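Local atomic coordinates of Mgp-operon protein 3 (Mycoplasma pneumoniae, PDB entry 6RJ1), a protein that serves as an extracellular, membrane-attached cell-adhesion protein, probably acting together with adhesin P1 in attachment of the bacterium to host cells. Residues A[80-85]-A[135-140]; A[62-67]-A[446-451]; A[56-61]-A[454-459]; A[489-494]-A[709-714]; A[525-530]-A[648-653]. All blocks are in the same frame, centred on the assembly; numbering follows the deposited sequence.

Interaction 1 of 5, residues A[80-85]-A[135-140]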
# COMPACT_ATOMS: atom_id res chain seq x y z
N ASN A 80 -23.77 -7.97 -12.76
CA ASN A 80 -22.74 -7.43 -11.88
C ASN A 80 -23.30 -6.28 -11.05
O ASN A 80 -23.95 -5.38 -11.60
CB ASN A 80 -21.51 -6.98 -12.70
CG ASN A 80 -20.23 -6.78 -11.92
OD1 ASN A 80 -20.18 -6.77 -10.68
ND2 ASN A 80 -19.14 -6.59 -12.64
N ALA A 81 -23.07 -6.32 -9.72
CA ALA A 81 -23.52 -5.30 -8.77
C ALA A 81 -22.76 -4.01 -8.99
O ALA A 81 -23.26 -2.93 -8.69
CB ALA A 81 -23.32 -5.80 -7.35
N LEU A 82 -21.54 -4.15 -9.54
CA LEU A 82 -20.61 -3.09 -9.91
C LEU A 82 -20.85 -2.71 -11.37
O LEU A 82 -20.92 -3.58 -12.24
CB LEU A 82 -19.18 -3.62 -9.71
CG LEU A 82 -18.32 -3.00 -8.60
CD1 LEU A 82 -19.12 -2.72 -7.34
CD2 LEU A 82 -17.15 -3.90 -8.26
N SER A 83 -21.03 -1.41 -11.63
CA SER A 83 -21.24 -0.87 -12.98
C SER A 83 -20.82 0.59 -13.06
O SER A 83 -20.70 1.26 -12.02
CB SER A 83 -22.69 -1.01 -13.41
OG SER A 83 -23.55 -0.28 -12.55
N PHE A 84 -20.61 1.09 -14.28
CA PHE A 84 -20.26 2.48 -14.49
C PHE A 84 -21.56 3.30 -14.54
O PHE A 84 -22.50 2.91 -15.23
CB PHE A 84 -19.43 2.67 -15.76
CG PHE A 84 -18.03 2.09 -15.74
CD1 PHE A 84 -17.03 2.66 -14.95
CD2 PHE A 84 -17.69 1.01 -16.54
CE1 PHE A 84 -15.74 2.14 -14.94
CE2 PHE A 84 -16.39 0.49 -16.54
CZ PHE A 84 -15.43 1.05 -15.73
N ASP A 85 -21.60 4.41 -13.78
CA ASP A 85 -22.74 5.32 -13.72
C ASP A 85 -22.61 6.41 -14.80
O ASP A 85 -22.13 7.51 -14.52
CB ASP A 85 -22.90 5.93 -12.31
CG ASP A 85 -24.32 6.34 -11.99
OD1 ASP A 85 -24.86 7.25 -12.67
OD2 ASP A 85 -24.91 5.74 -11.07
N ALA A 135 -12.34 -3.11 -17.40
CA ALA A 135 -13.66 -3.35 -16.84
C ALA A 135 -13.63 -3.62 -15.34
O ALA A 135 -12.68 -4.22 -14.83
CB ALA A 135 -14.32 -4.50 -17.57
N LEU A 136 -14.69 -3.17 -14.64
CA LEU A 136 -14.92 -3.36 -13.22
C LEU A 136 -14.83 -4.86 -12.86
O LEU A 136 -15.24 -5.70 -13.68
CB LEU A 136 -16.35 -2.88 -12.89
CG LEU A 136 -16.60 -1.52 -12.22
CD1 LEU A 136 -15.41 -0.95 -11.50
CD2 LEU A 136 -17.26 -0.56 -13.15
N PRO A 137 -14.35 -5.24 -11.64
CA PRO A 137 -14.34 -6.68 -11.28
C PRO A 137 -15.77 -7.23 -11.20
O PRO A 137 -16.72 -6.44 -11.11
CB PRO A 137 -13.64 -6.70 -9.93
CG PRO A 137 -13.86 -5.35 -9.37
CD PRO A 137 -13.86 -4.41 -10.53
N TYR A 138 -15.94 -8.56 -11.25
CA TYR A 138 -17.28 -9.13 -11.17
C TYR A 138 -17.70 -9.51 -9.75
O TYR A 138 -16.95 -10.14 -9.01
CB TYR A 138 -17.45 -10.30 -12.14
CG TYR A 138 -18.86 -10.87 -12.17
CD1 TYR A 138 -19.82 -10.35 -13.04
CD2 TYR A 138 -19.23 -11.92 -11.34
CE1 TYR A 138 -21.12 -10.86 -13.06
CE2 TYR A 138 -20.54 -12.41 -11.33
CZ TYR A 138 -21.47 -11.89 -12.20
OH TYR A 138 -22.75 -12.40 -12.20
N VAL A 139 -18.94 -9.13 -9.40
CA VAL A 139 -19.60 -9.45 -8.13
C VAL A 139 -21.11 -9.56 -8.41
O VAL A 139 -21.74 -8.60 -8.84
CB VAL A 139 -19.21 -8.56 -6.92
CG1 VAL A 139 -19.56 -7.08 -7.15
CG2 VAL A 139 -19.82 -9.08 -5.63
N LYS A 140 -21.65 -10.78 -8.27
CA LYS A 140 -23.04 -11.09 -8.60
C LYS A 140 -24.03 -10.52 -7.59
O LYS A 140 -23.88 -10.75 -6.38
CB LYS A 140 -23.21 -12.62 -8.80
CG LYS A 140 -24.64 -13.14 -8.95
CD LYS A 140 -24.95 -14.15 -7.83
CE LYS A 140 -26.33 -14.77 -7.91
NZ LYS A 140 -26.40 -15.82 -8.96
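Asn-80 and Lys-140 form a single beta bridge, their CA atoms 4.9 Å apart, in two segments that run roughly antiparallel, with end-to-end directions 151° apart. Beside the bridge, Ala-81 N donates to Val-139 O over 2.8 Å. The carboxamide of Asn-80 does most of the polar work: with CG anti to the backbone N (chi1 -163°) it reaches across to the backbone of 137-139. ND2 points within its own amide plane at Pro-137 O, a nearly straight bond (169°) of 2.9 Å. OD1 takes two N-H groups from opposite faces of that plane, Val-139 N at 3.0 Å and Leu-82 N at 3.2 Å. The second closes an Asx turn leading into strand 82-84, so three bonds fix the rotation of the amide. The contact joins this strand, partner of 64-66 in a two-stranded antiparallel sheet, to the chain leaving strand 125-135 of the large mixed sheet. On the apolar side Leu-136 CD2 stands over the centre of the Phe-84 ring, 3.4 Å from its centroid, a CH-pi contact. The same ring meets Tyr-451 edge-to-face. Leu-82 CD2 lies against Pro-137 CG at 3.8 Å and also touches Val-139 CG1, which Ala-81 CB approaches as well. At the other end Tyr-138 lays its ring obliquely beside Asn-80, while its backbone O accepts from Trp-492 NE1.

Interaction 2 of 5, residues A[62-67]-A[446-451]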
# COMPACT_ATOMS: atom_id res chain seq x y z
N VAL A 62 -14.90 9.49 -14.63
CA VAL A 62 -15.36 8.12 -14.39
C VAL A 62 -16.26 8.08 -13.14
O VAL A 62 -15.94 8.72 -12.14
CB VAL A 62 -14.19 7.09 -14.34
CG1 VAL A 62 -13.36 7.20 -13.06
CG2 VAL A 62 -14.69 5.67 -14.55
N ARG A 63 -17.42 7.41 -13.24
CA ARG A 63 -18.36 7.28 -12.12
C ARG A 63 -18.77 5.82 -11.94
O ARG A 63 -19.15 5.17 -12.91
CB ARG A 63 -19.57 8.22 -12.27
CG ARG A 63 -19.25 9.71 -12.07
CD ARG A 63 -18.65 10.04 -10.71
NE ARG A 63 -18.39 11.47 -10.54
CZ ARG A 63 -17.30 12.10 -10.98
NH1 ARG A 63 -16.35 11.43 -11.63
NH2 ARG A 63 -17.15 13.41 -10.78
N VAL A 64 -18.61 5.29 -10.72
CA VAL A 64 -18.94 3.90 -10.43
C VAL A 64 -20.08 3.80 -9.41
O VAL A 64 -20.16 4.61 -8.49
CB VAL A 64 -17.69 3.05 -10.03
CG1 VAL A 64 -18.03 1.59 -9.80
CG2 VAL A 64 -16.58 3.17 -11.08
N LYS A 65 -20.99 2.83 -9.61
CA LYS A 65 -22.09 2.56 -8.70
C LYS A 65 -22.09 1.09 -8.25
O LYS A 65 -21.71 0.20 -9.01
CB LYS A 65 -23.47 3.01 -9.26
CG LYS A 65 -24.06 2.15 -10.38
CD LYS A 65 -25.50 2.53 -10.71
CE LYS A 65 -26.09 1.75 -11.88
NZ LYS A 65 -25.41 2.05 -13.18
N PHE A 66 -22.49 0.87 -7.00
CA PHE A 66 -22.63 -0.46 -6.42
C PHE A 66 -24.11 -0.65 -6.08
O PHE A 66 -24.70 0.19 -5.38
CB PHE A 66 -21.72 -0.64 -5.19
CG PHE A 66 -21.96 -1.89 -4.38
CD1 PHE A 66 -21.68 -3.15 -4.90
CD2 PHE A 66 -22.45 -1.82 -3.08
CE1 PHE A 66 -21.89 -4.30 -4.14
CE2 PHE A 66 -22.66 -2.98 -2.32
CZ PHE A 66 -22.38 -4.21 -2.86
N GLN A 67 -24.73 -1.69 -6.63
CA GLN A 67 -26.14 -1.96 -6.36
C GLN A 67 -26.29 -2.76 -5.07
O GLN A 67 -25.97 -3.95 -5.03
CB GLN A 67 -26.83 -2.65 -7.54
CG GLN A 67 -28.03 -1.88 -8.12
CD GLN A 67 -29.17 -1.59 -7.15
OE1 GLN A 67 -29.74 -0.49 -7.16
NE2 GLN A 67 -29.55 -2.55 -6.31
N VAL A 446 -16.87 6.06 -2.75
CA VAL A 446 -15.66 5.34 -2.36
C VAL A 446 -15.30 4.36 -3.50
O VAL A 446 -14.14 4.28 -3.90
CB VAL A 446 -15.85 4.61 -1.00
CG1 VAL A 446 -14.73 3.61 -0.71
CG2 VAL A 446 -15.98 5.61 0.15
N ILE A 447 -16.33 3.69 -4.08
CA ILE A 447 -16.18 2.73 -5.17
C ILE A 447 -15.61 3.38 -6.44
O ILE A 447 -14.79 2.75 -7.13
CB ILE A 447 -17.49 1.91 -5.42
CG1 ILE A 447 -17.22 0.66 -6.27
CG2 ILE A 447 -18.64 2.76 -5.98
CD1 ILE A 447 -16.36 -0.41 -5.62
N THR A 448 -15.99 4.64 -6.73
CA THR A 448 -15.48 5.41 -7.87
C THR A 448 -14.00 5.73 -7.63
O THR A 448 -13.17 5.55 -8.52
CB THR A 448 -16.33 6.68 -8.04
OG1 THR A 448 -17.69 6.31 -8.26
CG2 THR A 448 -15.84 7.57 -9.17
N GLN A 449 -13.68 6.20 -6.40
CA GLN A 449 -12.32 6.56 -5.98
C GLN A 449 -11.42 5.36 -6.02
O GLN A 449 -10.27 5.49 -6.42
CB GLN A 449 -12.28 7.19 -4.58
CG GLN A 449 -13.18 8.40 -4.38
CD GLN A 449 -12.76 9.67 -5.08
OE1 GLN A 449 -11.85 9.69 -5.93
NE2 GLN A 449 -13.41 10.76 -4.73
N LEU A 450 -11.94 4.18 -5.64
CA LEU A 450 -11.19 2.93 -5.69
C LEU A 450 -10.93 2.53 -7.14
O LEU A 450 -9.84 2.06 -7.44
CB LEU A 450 -11.88 1.80 -4.91
CG LEU A 450 -11.96 1.94 -3.39
CD1 LEU A 450 -12.96 0.97 -2.81
CD2 LEU A 450 -10.60 1.76 -2.74
N TYR A 451 -11.90 2.76 -8.06
CA TYR A 451 -11.67 2.45 -9.47
C TYR A 451 -10.59 3.35 -10.07
O TYR A 451 -9.63 2.84 -10.65
CB TYR A 451 -12.96 2.46 -10.31
CG TYR A 451 -12.68 2.18 -11.78
CD1 TYR A 451 -12.48 0.87 -12.23
CD2 TYR A 451 -12.52 3.22 -12.69
CE1 TYR A 451 -12.16 0.61 -13.56
CE2 TYR A 451 -12.19 2.97 -14.02
CZ TYR A 451 -12.02 1.66 -14.45
OH TYR A 451 -11.71 1.43 -15.76
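Val-64 packs against one side of helix 446-454, meeting Ile-447, Thr-448 and Tyr-451 in a strand-on-helix contact. The axes of strand 64-66 and helix segment 446-451 come within 7.0 Å, their directions 130° apart. Val-64 is spread over this surface by its torsion: CG1 is anti to the backbone N (chi1 -177°) and lies 3.7 Å from Ile-447 CG1, the two side chains crossing at about a right angle. Its other branch, CG2, touches Tyr-451 CB at 3.8 Å. Ile-447 CG2 rests on the strand backbone, 3.5 Å from Val-64 O. Farther back along the chain, Val-62 CG2 meets Tyr-451 CE2 at 3.7 Å, approaching the ring obliquely. The phenol is fixed at its far end, where OH is hydrogen-bonded to Leu-134 O and Ser-113 N. Thr-448 splits its branches between polar and apolar work. Its OG1, anti to the carbonyl carbon, receives Val-64 N over 2.8 Å (157°), giving an N-H of the strand a partner from the helix. CG2 rests near the CD of Arg-63. Strand 82-84, pairing with 64-66, adds Phe-84 and Leu-82 to the buried apolar layer. Val-62 O lies 3.2 Å from Thr-448 CG2, and Arg-63 NH1, with that oxygen in its guanidinium plane, donates to the same Val-62 O at 2.8 Å.

Interaction 3 of 5, residues A[56-61]-A[454-459]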
# COMPACT_ATOMS: atom_id res chain seq x y z
N LEU A 56 -1.16 3.87 -20.11
CA LEU A 56 -2.29 3.73 -19.19
C LEU A 56 -2.91 5.11 -18.98
O LEU A 56 -2.23 6.05 -18.57
CB LEU A 56 -1.82 3.14 -17.84
CG LEU A 56 -2.87 2.89 -16.76
CD1 LEU A 56 -3.97 1.95 -17.25
CD2 LEU A 56 -2.24 2.35 -15.50
N VAL A 57 -4.20 5.22 -19.28
CA VAL A 57 -4.93 6.48 -19.17
C VAL A 57 -6.22 6.34 -18.35
O VAL A 57 -6.91 5.32 -18.45
CB VAL A 57 -5.21 7.15 -20.55
CG1 VAL A 57 -3.93 7.67 -21.21
CG2 VAL A 57 -5.98 6.22 -21.49
N ARG A 58 -6.57 7.38 -17.59
CA ARG A 58 -7.78 7.43 -16.78
C ARG A 58 -8.43 8.80 -16.87
O ARG A 58 -7.76 9.77 -17.18
CB ARG A 58 -7.49 7.02 -15.31
CG ARG A 58 -6.68 8.02 -14.52
CD ARG A 58 -6.26 7.46 -13.18
NE ARG A 58 -5.33 8.37 -12.50
CZ ARG A 58 -4.76 8.13 -11.33
NH1 ARG A 58 -5.00 6.99 -10.69
NH2 ARG A 58 -3.94 9.02 -10.79
N SER A 59 -9.74 8.89 -16.58
CA SER A 59 -10.47 10.16 -16.63
C SER A 59 -11.10 10.46 -15.29
O SER A 59 -11.64 9.55 -14.64
CB SER A 59 -11.53 10.12 -17.72
OG SER A 59 -12.54 11.10 -17.53
N ALA A 60 -11.07 11.75 -14.88
CA ALA A 60 -11.66 12.23 -13.62
C ALA A 60 -13.21 12.27 -13.74
O ALA A 60 -13.90 12.63 -12.78
CB ALA A 60 -11.12 13.62 -13.30
N LEU A 61 -13.73 11.91 -14.91
CA LEU A 61 -15.16 11.88 -15.16
C LEU A 61 -15.75 10.49 -14.96
O LEU A 61 -16.96 10.33 -15.11
CB LEU A 61 -15.50 12.43 -16.55
CG LEU A 61 -15.39 13.95 -16.73
CD1 LEU A 61 -15.45 14.31 -18.18
CD2 LEU A 61 -16.46 14.69 -15.95
N SER A 454 -7.16 2.58 -8.64
CA SER A 454 -6.69 1.23 -8.99
C SER A 454 -6.03 1.14 -10.39
O SER A 454 -5.28 0.19 -10.65
CB SER A 454 -7.81 0.20 -8.86
OG SER A 454 -8.84 0.41 -9.80
N THR A 455 -6.31 2.11 -11.27
CA THR A 455 -5.75 2.14 -12.62
C THR A 455 -4.56 3.11 -12.59
O THR A 455 -4.63 4.21 -13.15
CB THR A 455 -6.85 2.48 -13.63
OG1 THR A 455 -7.34 3.80 -13.40
CG2 THR A 455 -8.01 1.49 -13.59
N ALA A 456 -3.48 2.70 -11.88
CA ALA A 456 -2.31 3.54 -11.63
C ALA A 456 -0.98 3.06 -12.24
O ALA A 456 -0.20 3.90 -12.70
CB ALA A 456 -2.14 3.74 -10.13
N GLN A 457 -0.68 1.75 -12.20
CA GLN A 457 0.61 1.23 -12.68
C GLN A 457 0.44 0.03 -13.60
O GLN A 457 -0.38 -0.84 -13.31
CB GLN A 457 1.49 0.82 -11.48
CG GLN A 457 1.67 1.88 -10.41
CD GLN A 457 2.55 1.39 -9.30
OE1 GLN A 457 3.77 1.31 -9.45
NE2 GLN A 457 1.95 1.04 -8.16
N LEU A 458 1.26 -0.06 -14.67
CA LEU A 458 1.17 -1.19 -15.59
C LEU A 458 2.51 -1.91 -15.84
O LEU A 458 3.58 -1.42 -15.48
CB LEU A 458 0.48 -0.84 -16.94
CG LEU A 458 1.07 0.22 -17.89
CD1 LEU A 458 2.23 -0.31 -18.67
CD2 LEU A 458 0.09 0.54 -18.96
N ALA A 459 2.41 -3.09 -16.48
CA ALA A 459 3.50 -3.97 -16.89
C ALA A 459 3.02 -4.83 -18.05
O ALA A 459 1.86 -5.26 -18.06
CB ALA A 459 3.92 -4.86 -15.73
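Thr-455 OG1 is hydrogen-bonded to Ser-113 OG and lies against the Arg-58 side chain, 3.7 Å from Arg-58 CB and 3.8 Å from its CD. Arg-58 leaves the backbone with CG between N and the carbonyl carbon (chi1 70°), then runs extended to NE, packing on Thr-455 O with CD at 3.6 Å and NH1 at 3.7 Å. Its NH1 is hydrogen-bonded to His-452 O, and NE has a long, weak ion pair with Glu-41. Leu-56 supplies the apolar half: CD2 meets the peptide that joins Ala-456 to Gln-457, 3.6 Å from Ala-456 C, while CB touches Leu-458 CD2. Ala-456 and Gln-457 both face Met-468 in a classic beta bulge. The two segments run nearly antiparallel without pairing. Strand 52-59 is second from one edge of the large mixed sheet and 457-461 forms the other edge, where Asp-44 and Lys-46 of strand 40-48 bond to the backbone of Leu-458.

Interaction 4 of 5, residues A[489-494]-A[709-714]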
# COMPACT_ATOMS: atom_id res chain seq x y z
N LYS A 489 -12.07 -7.66 -17.22
CA LYS A 489 -12.50 -7.45 -15.84
C LYS A 489 -11.31 -7.61 -14.91
O LYS A 489 -10.36 -8.34 -15.25
CB LYS A 489 -13.59 -8.46 -15.43
CG LYS A 489 -14.94 -8.25 -16.10
CD LYS A 489 -15.83 -9.46 -15.91
CE LYS A 489 -17.13 -9.29 -16.64
NZ LYS A 489 -18.09 -10.37 -16.31
N ALA A 490 -11.35 -6.92 -13.76
CA ALA A 490 -10.30 -7.00 -12.75
C ALA A 490 -10.46 -8.27 -11.92
O ALA A 490 -11.55 -8.86 -11.84
CB ALA A 490 -10.36 -5.78 -11.85
N THR A 491 -9.35 -8.70 -11.29
CA THR A 491 -9.30 -9.83 -10.37
C THR A 491 -9.30 -9.24 -8.96
O THR A 491 -8.55 -8.30 -8.70
CB THR A 491 -8.02 -10.67 -10.59
OG1 THR A 491 -7.86 -10.93 -11.99
CG2 THR A 491 -8.02 -11.98 -9.80
N TRP A 492 -10.13 -9.78 -8.06
CA TRP A 492 -10.21 -9.34 -6.67
C TRP A 492 -8.97 -9.78 -5.91
O TRP A 492 -8.56 -10.94 -6.06
CB TRP A 492 -11.44 -9.94 -5.99
CG TRP A 492 -12.74 -9.42 -6.51
CD1 TRP A 492 -13.56 -10.01 -7.42
CD2 TRP A 492 -13.39 -8.20 -6.11
NE1 TRP A 492 -14.68 -9.23 -7.62
CE2 TRP A 492 -14.60 -8.11 -6.83
CE3 TRP A 492 -13.06 -7.18 -5.20
CZ2 TRP A 492 -15.49 -7.05 -6.67
CZ3 TRP A 492 -13.94 -6.12 -5.05
CH2 TRP A 492 -15.14 -6.06 -5.78
N TRP A 493 -8.41 -8.90 -5.06
CA TRP A 493 -7.28 -9.27 -4.20
C TRP A 493 -7.72 -10.30 -3.14
O TRP A 493 -6.95 -11.20 -2.81
CB TRP A 493 -6.65 -8.05 -3.53
CG TRP A 493 -5.62 -7.35 -4.38
CD1 TRP A 493 -5.66 -6.05 -4.79
CD2 TRP A 493 -4.41 -7.91 -4.90
NE1 TRP A 493 -4.54 -5.76 -5.53
CE2 TRP A 493 -3.75 -6.88 -5.61
CE3 TRP A 493 -3.80 -9.18 -4.82
CZ2 TRP A 493 -2.53 -7.09 -6.27
CZ3 TRP A 493 -2.58 -9.38 -5.45
CH2 TRP A 493 -1.97 -8.36 -6.18
N ALA A 494 -8.99 -10.19 -2.67
CA ALA A 494 -9.62 -11.08 -1.70
C ALA A 494 -9.76 -12.50 -2.24
O ALA A 494 -9.95 -13.44 -1.47
CB ALA A 494 -10.98 -10.54 -1.28
N GLU A 709 -8.42 -15.79 -15.82
CA GLU A 709 -9.50 -16.77 -15.87
C GLU A 709 -10.48 -16.57 -14.72
O GLU A 709 -11.69 -16.58 -14.94
CB GLU A 709 -8.95 -18.20 -15.90
CG GLU A 709 -8.41 -18.61 -17.27
CD GLU A 709 -7.60 -19.90 -17.36
OE1 GLU A 709 -7.38 -20.55 -16.31
OE2 GLU A 709 -7.19 -20.25 -18.49
N ASN A 710 -9.95 -16.33 -13.50
CA ASN A 710 -10.74 -16.05 -12.29
C ASN A 710 -11.56 -14.77 -12.45
O ASN A 710 -12.68 -14.71 -11.95
CB ASN A 710 -9.82 -15.97 -11.07
CG ASN A 710 -10.50 -15.62 -9.77
OD1 ASN A 710 -11.02 -16.47 -9.07
ND2 ASN A 710 -10.45 -14.37 -9.40
N ALA A 711 -11.02 -13.76 -13.15
CA ALA A 711 -11.69 -12.49 -13.41
C ALA A 711 -12.83 -12.64 -14.43
O ALA A 711 -13.89 -12.02 -14.27
CB ALA A 711 -10.69 -11.46 -13.90
N GLN A 712 -12.61 -13.47 -15.47
CA GLN A 712 -13.55 -13.71 -16.58
C GLN A 712 -14.73 -14.62 -16.21
O GLN A 712 -15.70 -14.66 -16.97
CB GLN A 712 -12.80 -14.23 -17.82
CG GLN A 712 -12.60 -13.18 -18.93
CD GLN A 712 -11.83 -11.92 -18.52
OE1 GLN A 712 -12.39 -10.82 -18.43
NE2 GLN A 712 -10.53 -12.06 -18.28
N SER A 713 -14.65 -15.31 -15.06
CA SER A 713 -15.71 -16.20 -14.56
C SER A 713 -16.92 -15.37 -14.11
O SER A 713 -16.77 -14.41 -13.35
CB SER A 713 -15.19 -17.06 -13.42
OG SER A 713 -16.15 -18.02 -13.02
N THR A 714 -18.11 -15.74 -14.63
CA THR A 714 -19.38 -15.07 -14.35
C THR A 714 -20.23 -15.88 -13.39
O THR A 714 -20.92 -16.82 -13.80
CB THR A 714 -20.12 -14.70 -15.65
OG1 THR A 714 -20.04 -15.77 -16.59
CG2 THR A 714 -19.59 -13.42 -16.27
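Lys-489 N donates to Gln-712 OE1 across 3.4 Å, a weak though straight bond (166°). It is the sole hydrogen bond between the two segments. The side chain of Gln-712 starts away from the strand and bends at chi2 (59°), which brings CD back toward the strand; OE1 meets Lys-489 N. A second polar link runs one turn back in the helix, where Thr-491 OG1 is hydrogen-bonded to Ala-707 O. The remaining contacts are packing. Ala-711 CB sits among oxygens of the strand, 3.4 Å from Lys-489 O and as near to Ala-490 O, with Thr-491 OG1 beside it. This small side chain goes with a close approach of the backbones, Thr-491 CA to Ala-711 CA being 4.7 Å. Lys-489, extended beyond CG, passes CD by Ala-711 O at 3.6 Å and crosses Thr-714 at about a right angle, NZ near CG2. Thr-491 CG2 packs against the end of Asn-710. The last turn of helix 701-712 packs on strand 487-492, which lies between 125-135 and 477-482 in the large mixed sheet. Val-723 of strand 723-732 touches both Thr-491 and Asn-710, while Ala-490 packs on Trp-477 and Trp-479.

Interaction 5 of 5, residues A[525-530]-A[648-653]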
# COMPACT_ATOMS: atom_id res chain seq x y z
N ASN A 525 -23.19 -11.20 9.53
CA ASN A 525 -21.80 -11.53 9.87
C ASN A 525 -21.14 -11.72 8.50
O ASN A 525 -20.81 -12.83 8.08
CB ASN A 525 -21.74 -12.79 10.74
CG ASN A 525 -20.35 -13.16 11.20
OD1 ASN A 525 -19.62 -12.35 11.78
ND2 ASN A 525 -19.95 -14.40 10.96
N SER A 526 -21.00 -10.60 7.78
CA SER A 526 -20.54 -10.47 6.41
C SER A 526 -19.02 -10.34 6.21
O SER A 526 -18.60 -10.33 5.05
CB SER A 526 -21.26 -9.30 5.74
OG SER A 526 -21.22 -8.14 6.55
N ASN A 527 -18.20 -10.29 7.29
CA ASN A 527 -16.72 -10.19 7.19
C ASN A 527 -16.09 -11.21 6.23
O ASN A 527 -16.63 -12.31 6.08
CB ASN A 527 -16.07 -10.30 8.56
CG ASN A 527 -16.18 -11.68 9.17
OD1 ASN A 527 -15.45 -12.61 8.80
ND2 ASN A 527 -17.06 -11.84 10.13
N LEU A 528 -14.92 -10.86 5.65
CA LEU A 528 -14.17 -11.69 4.70
C LEU A 528 -13.85 -13.12 5.16
O LEU A 528 -13.91 -14.03 4.33
CB LEU A 528 -12.88 -11.00 4.27
CG LEU A 528 -13.04 -9.75 3.40
CD1 LEU A 528 -12.01 -8.73 3.75
CD2 LEU A 528 -13.01 -10.07 1.93
N LYS A 529 -13.50 -13.32 6.46
CA LYS A 529 -13.17 -14.66 6.96
C LYS A 529 -14.36 -15.62 6.88
O LYS A 529 -14.21 -16.76 6.42
CB LYS A 529 -12.58 -14.63 8.38
CG LYS A 529 -11.74 -15.86 8.68
CD LYS A 529 -11.52 -16.06 10.16
CE LYS A 529 -10.69 -17.28 10.40
NZ LYS A 529 -10.47 -17.52 11.84
N ALA A 530 -15.55 -15.13 7.31
CA ALA A 530 -16.81 -15.87 7.29
C ALA A 530 -17.21 -16.24 5.86
O ALA A 530 -17.87 -17.27 5.66
CB ALA A 530 -17.90 -15.05 7.94
N ALA A 648 -23.57 -13.41 16.48
CA ALA A 648 -22.58 -12.37 16.16
C ALA A 648 -22.68 -11.87 14.73
O ALA A 648 -22.93 -12.66 13.82
CB ALA A 648 -21.18 -12.87 16.45
N LYS A 649 -22.50 -10.55 14.54
CA LYS A 649 -22.57 -9.86 13.25
C LYS A 649 -21.33 -9.00 13.06
O LYS A 649 -21.34 -7.82 13.42
CB LYS A 649 -23.84 -9.00 13.15
CG LYS A 649 -25.15 -9.74 13.38
CD LYS A 649 -26.31 -8.78 13.63
CE LYS A 649 -27.29 -9.34 14.62
NZ LYS A 649 -27.97 -10.57 14.13
N ILE A 650 -20.25 -9.59 12.54
CA ILE A 650 -18.99 -8.90 12.30
C ILE A 650 -18.80 -8.68 10.79
O ILE A 650 -18.79 -9.64 10.03
CB ILE A 650 -17.77 -9.63 12.98
CG1 ILE A 650 -17.93 -9.81 14.52
CG2 ILE A 650 -16.44 -8.96 12.64
CD1 ILE A 650 -18.55 -8.72 15.45
N ALA A 651 -18.68 -7.41 10.37
CA ALA A 651 -18.49 -7.02 8.98
C ALA A 651 -17.03 -6.65 8.74
O ALA A 651 -16.26 -6.66 9.69
CB ALA A 651 -19.38 -5.84 8.65
N SER A 652 -16.64 -6.35 7.49
CA SER A 652 -15.25 -6.01 7.14
C SER A 652 -14.99 -4.52 7.05
O SER A 652 -15.85 -3.75 6.60
CB SER A 652 -14.82 -6.70 5.85
OG SER A 652 -14.46 -8.05 6.06
N LEU A 653 -13.77 -4.12 7.43
CA LEU A 653 -13.32 -2.75 7.42
C LEU A 653 -11.88 -2.67 6.87
O LEU A 653 -11.00 -3.41 7.34
CB LEU A 653 -13.41 -2.22 8.87
CG LEU A 653 -12.86 -0.83 9.20
CD1 LEU A 653 -13.71 -0.17 10.26
CD2 LEU A 653 -11.42 -0.90 9.68
O HOH W 1 -18.44 -6.61 5.41
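Asn-525 and Asn-527 fasten a loop to the start of strand 650-654, and an Asx motif shapes the turn that follows, Ala-530 N donating to Asn-527 OD1. Loop and strand run in roughly the same direction, 34° apart. Asn-525 OD1 accepts Ile-650 N at 2.9 Å, the donor lying in the carbonyl plane on a lone pair. Ile-650 O takes two bonds from one residue: Asn-527 N, in plane on a lone pair at 2.9 Å, and Asn-527 ND2, from above the plane at 2.8 Å. Phe-515 O accepts from ND2 of both asparagines, for Asn-527 in addition to Ile-650 O. Leu-528 N donates to Ser-652 OG at 2.9 Å. The other edge of strand 650-654 pairs with 549-563, and helix 157-163 adds Asp-163, which bonds to Ser-526 OG. A water accepts from Ser-652 N at 2.8 Å and donates weakly to Ser-526 OG.

From the N terminus, strand 52-59 opens interaction 3, which closes only at 454-459. Within that span lies interaction 2, from 62-67 to 446-451, and within both lies the short loop of interaction 1, from 80-85 to 135-140. After these three nested loops the chain opens interaction 4 at 489-494 and closes it at 709-714, enclosing interaction 5 (525-530 with 648-653). No two loops cross. Interactions 1 and 2 share the two-stranded sheet 64-66/82-84, while interactions 3 and 4 both reach the eight-stranded sheet. Interactions 1 and 4 touch where Pro-137 packs on Trp-492. Interaction 5, in another sheet, meets interaction 4 through Leu-528 and Ala-494.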